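Local coordinates for thioredoxin family protein (PDB 2YP6), which is a surface-exposed thioredoxin-fold lipoprotein of the pneumococcus, probably a thiol-disulfide oxidoreductase that contributes to resistance against extracellular oxidative stress, at residues L105-P110 and L136-A141. Residues are numbered along the deposited sequence; the frame is centred on the assembly and turned at random.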
loop_
_atom_site.group_PDB
_atom_site.type_symbol
_atom_site.label_atom_id
_atom_site.label_comp_id
_atom_site.label_asym_id
_atom_site.label_seq_id
_atom_site.Cartn_x
_atom_site.Cartn_y
_atom_site.Cartn_z
ATOM N N LEU A 105 3.250 1.618 2.560
ATOM C CA LEU A 105 1.965 1.346 3.205
ATOM C C LEU A 105 1.165 0.469 2.273
ATOM O O LEU A 105 1.148 0.697 1.054
ATOM C CB LEU A 105 1.137 2.613 3.440
ATOM C CG LEU A 105 1.690 3.673 4.379
ATOM C CD1 LEU A 105 0.756 4.884 4.408
ATOM C CD2 LEU A 105 1.894 3.111 5.760
ATOM N N THR A 106 0.517 -0.545 2.830
ATOM C CA THR A 106 -0.369 -1.372 2.023
ATOM C C THR A 106 -1.740 -1.359 2.661
ATOM O O THR A 106 -1.843 -1.151 3.861
ATOM C CB THR A 106 0.144 -2.807 1.822
ATOM O OG1 THR A 106 -0.169 -3.614 2.969
ATOM C CG2 THR A 106 1.652 -2.810 1.548
ATOM N N VAL A 107 -2.766 -1.583 1.839
ATOM C CA VAL A 107 -4.156 -1.522 2.250
ATOM C C VAL A 107 -4.921 -2.760 1.767
ATOM O O VAL A 107 -4.844 -3.132 0.584
ATOM C CB VAL A 107 -4.851 -0.262 1.681
ATOM C CG1 VAL A 107 -6.265 -0.101 2.299
ATOM C CG2 VAL A 107 -3.992 1.004 1.894
ATOM N N ILE A 108 -5.636 -3.394 2.691
ATOM C CA ILE A 108 -6.594 -4.448 2.358
ATOM C C ILE A 108 -7.968 -3.999 2.850
ATOM O O ILE A 108 -8.092 -3.039 3.599
ATOM C CB ILE A 108 -6.233 -5.815 2.977
ATOM C CG1 ILE A 108 -6.295 -5.744 4.488
ATOM C CG2 ILE A 108 -4.858 -6.272 2.540
ATOM C CD1 ILE A 108 -6.294 -7.088 5.213
ATOM N N ALA A 109 -8.998 -4.710 2.420
ATOM C CA ALA A 109 -10.364 -4.436 2.822
ATOM C C ALA A 109 -10.871 -5.672 3.546
ATOM O O ALA A 109 -11.480 -6.563 2.924
ATOM C CB ALA A 109 -11.207 -4.143 1.611
ATOM N N PRO A 110 -10.581 -5.764 4.852
ATOM C CA PRO A 110 -10.845 -7.016 5.563
ATOM C C PRO A 110 -12.334 -7.391 5.522
ATOM O O PRO A 110 -13.196 -6.530 5.676
ATOM C CB PRO A 110 -10.367 -6.744 6.988
ATOM C CG PRO A 110 -10.134 -5.304 7.088
ATOM C CD PRO A 110 -9.989 -4.731 5.718
ATOM N N LEU A 136 -2.879 -1.789 6.358
ATOM C CA LEU A 136 -3.951 -0.957 6.865
ATOM C C LEU A 136 -5.294 -1.582 6.499
ATOM O O LEU A 136 -5.462 -2.123 5.405
ATOM C CB LEU A 136 -3.851 0.433 6.265
ATOM C CG LEU A 136 -2.513 1.158 6.474
ATOM C CD1 LEU A 136 -2.670 2.580 5.994
ATOM C CD2 LEU A 136 -2.031 1.100 7.920
ATOM N N TYR A 137 -6.244 -1.467 7.418
ATOM C CA TYR A 137 -7.544 -2.118 7.290
ATOM C C TYR A 137 -8.586 -1.131 6.816
ATOM O O TYR A 137 -9.086 -0.326 7.592
ATOM C CB TYR A 137 -7.980 -2.636 8.641
ATOM C CG TYR A 137 -7.276 -3.884 9.131
ATOM C CD1 TYR A 137 -6.413 -4.597 8.317
ATOM C CD2 TYR A 137 -7.517 -4.363 10.405
ATOM C CE1 TYR A 137 -5.777 -5.762 8.779
ATOM C CE2 TYR A 137 -6.907 -5.524 10.868
ATOM C CZ TYR A 137 -6.043 -6.220 10.050
ATOM O OH TYR A 137 -5.430 -7.363 10.525
ATOM N N ASP A 138 -8.958 -1.241 5.551
ATOM C CA ASP A 138 -10.015 -0.421 4.974
ATOM C C ASP A 138 -11.370 -1.084 5.266
ATOM O O ASP A 138 -12.012 -1.635 4.383
ATOM C CB ASP A 138 -9.799 -0.284 3.475
ATOM C CG ASP A 138 -10.588 0.856 2.879
ATOM O OD1 ASP A 138 -10.882 1.811 3.622
ATOM O OD2 ASP A 138 -10.892 0.797 1.674
ATOM N N THR A 139 -11.802 -0.992 6.509
ATOM C CA THR A 139 -12.991 -1.713 6.985
ATOM C C THR A 139 -14.319 -1.204 6.429
ATOM O O THR A 139 -15.360 -1.842 6.614
ATOM C CB THR A 139 -13.070 -1.664 8.509
ATOM O OG1 THR A 139 -13.029 -0.284 8.926
ATOM C CG2 THR A 139 -11.936 -2.451 9.117
ATOM N N LYS A 140 -14.279 -0.074 5.731
ATOM C CA LYS A 140 -15.472 0.497 5.117
ATOM C C LYS A 140 -15.373 0.536 3.610
ATOM O O LYS A 140 -16.304 0.978 2.950
ATOM C CB LYS A 140 -15.691 1.922 5.623
ATOM C CG LYS A 140 -15.995 2.054 7.087
ATOM C CD LYS A 140 -15.853 3.498 7.528
ATOM C CE LYS A 140 -15.777 3.627 9.045
ATOM N NZ LYS A 140 -15.600 5.041 9.493
ATOM N N ALA A 141 -14.240 0.068 3.080
ATOM C CA ALA A 141 -13.920 0.092 1.658
ATOM C C ALA A 141 -13.825 1.486 1.065
ATOM O O ALA A 141 -13.754 1.634 -0.167
ATOM C CB ALA A 141 -14.905 -0.752 0.870
#
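The ring of Tyr-137 meets Ile-108 and Pro-110 obliquely: CD1 of Ile-108 comes within 3.8 Å of its CE1, and CG of Pro-110 touches CB and the ring carbon CG of Tyr-137. Strand 102-108, helix 120-127 and strand 135-137 form a beta-alpha-beta crossover of the thioredoxin fold, and its two parallel strands meet here. Ile-108 and Tyr-137 run side by side in the same direction off one face of the sheet, where Phe-121 of helix 120-127 packs on both. With CG1 of Ile-108 set between its backbone N and carbonyl carbon (chi1 64°), the chain extends through CD1 along the tyrosine ring. Three backbone bonds join the strands: Leu-136 N to Thr-106 O, Ile-108 N to Leu-136 O at 3.0 Å, and Asp-138 N to Ile-108 O at 2.8 Å, the last just past the end of strand 135-137. On the other sheet face, Val-107 pairs with Leu-136, and its CG2 approaches Leu-136 CB at 4.4 Å; Phe-52 and Leu-54 cover the leucine. Beyond the strands, Pro-110 also reaches CG2 of Thr-139, while the side chain of Ala-109 lies about 4 Å from the bound 3-cyclohexyl-1-propylphosphocholine. Asp-138 centres an inverse gamma turn and opens a type I turn leading to helix 142-146. Its CG lies anti to the backbone N (chi1 -163°), which directs the carboxylate to the helix start, gripped through Thr-143 OG1 and Phe-144 N. CB of Asp-138 rests 3.7 Å from CG1 of Val-107.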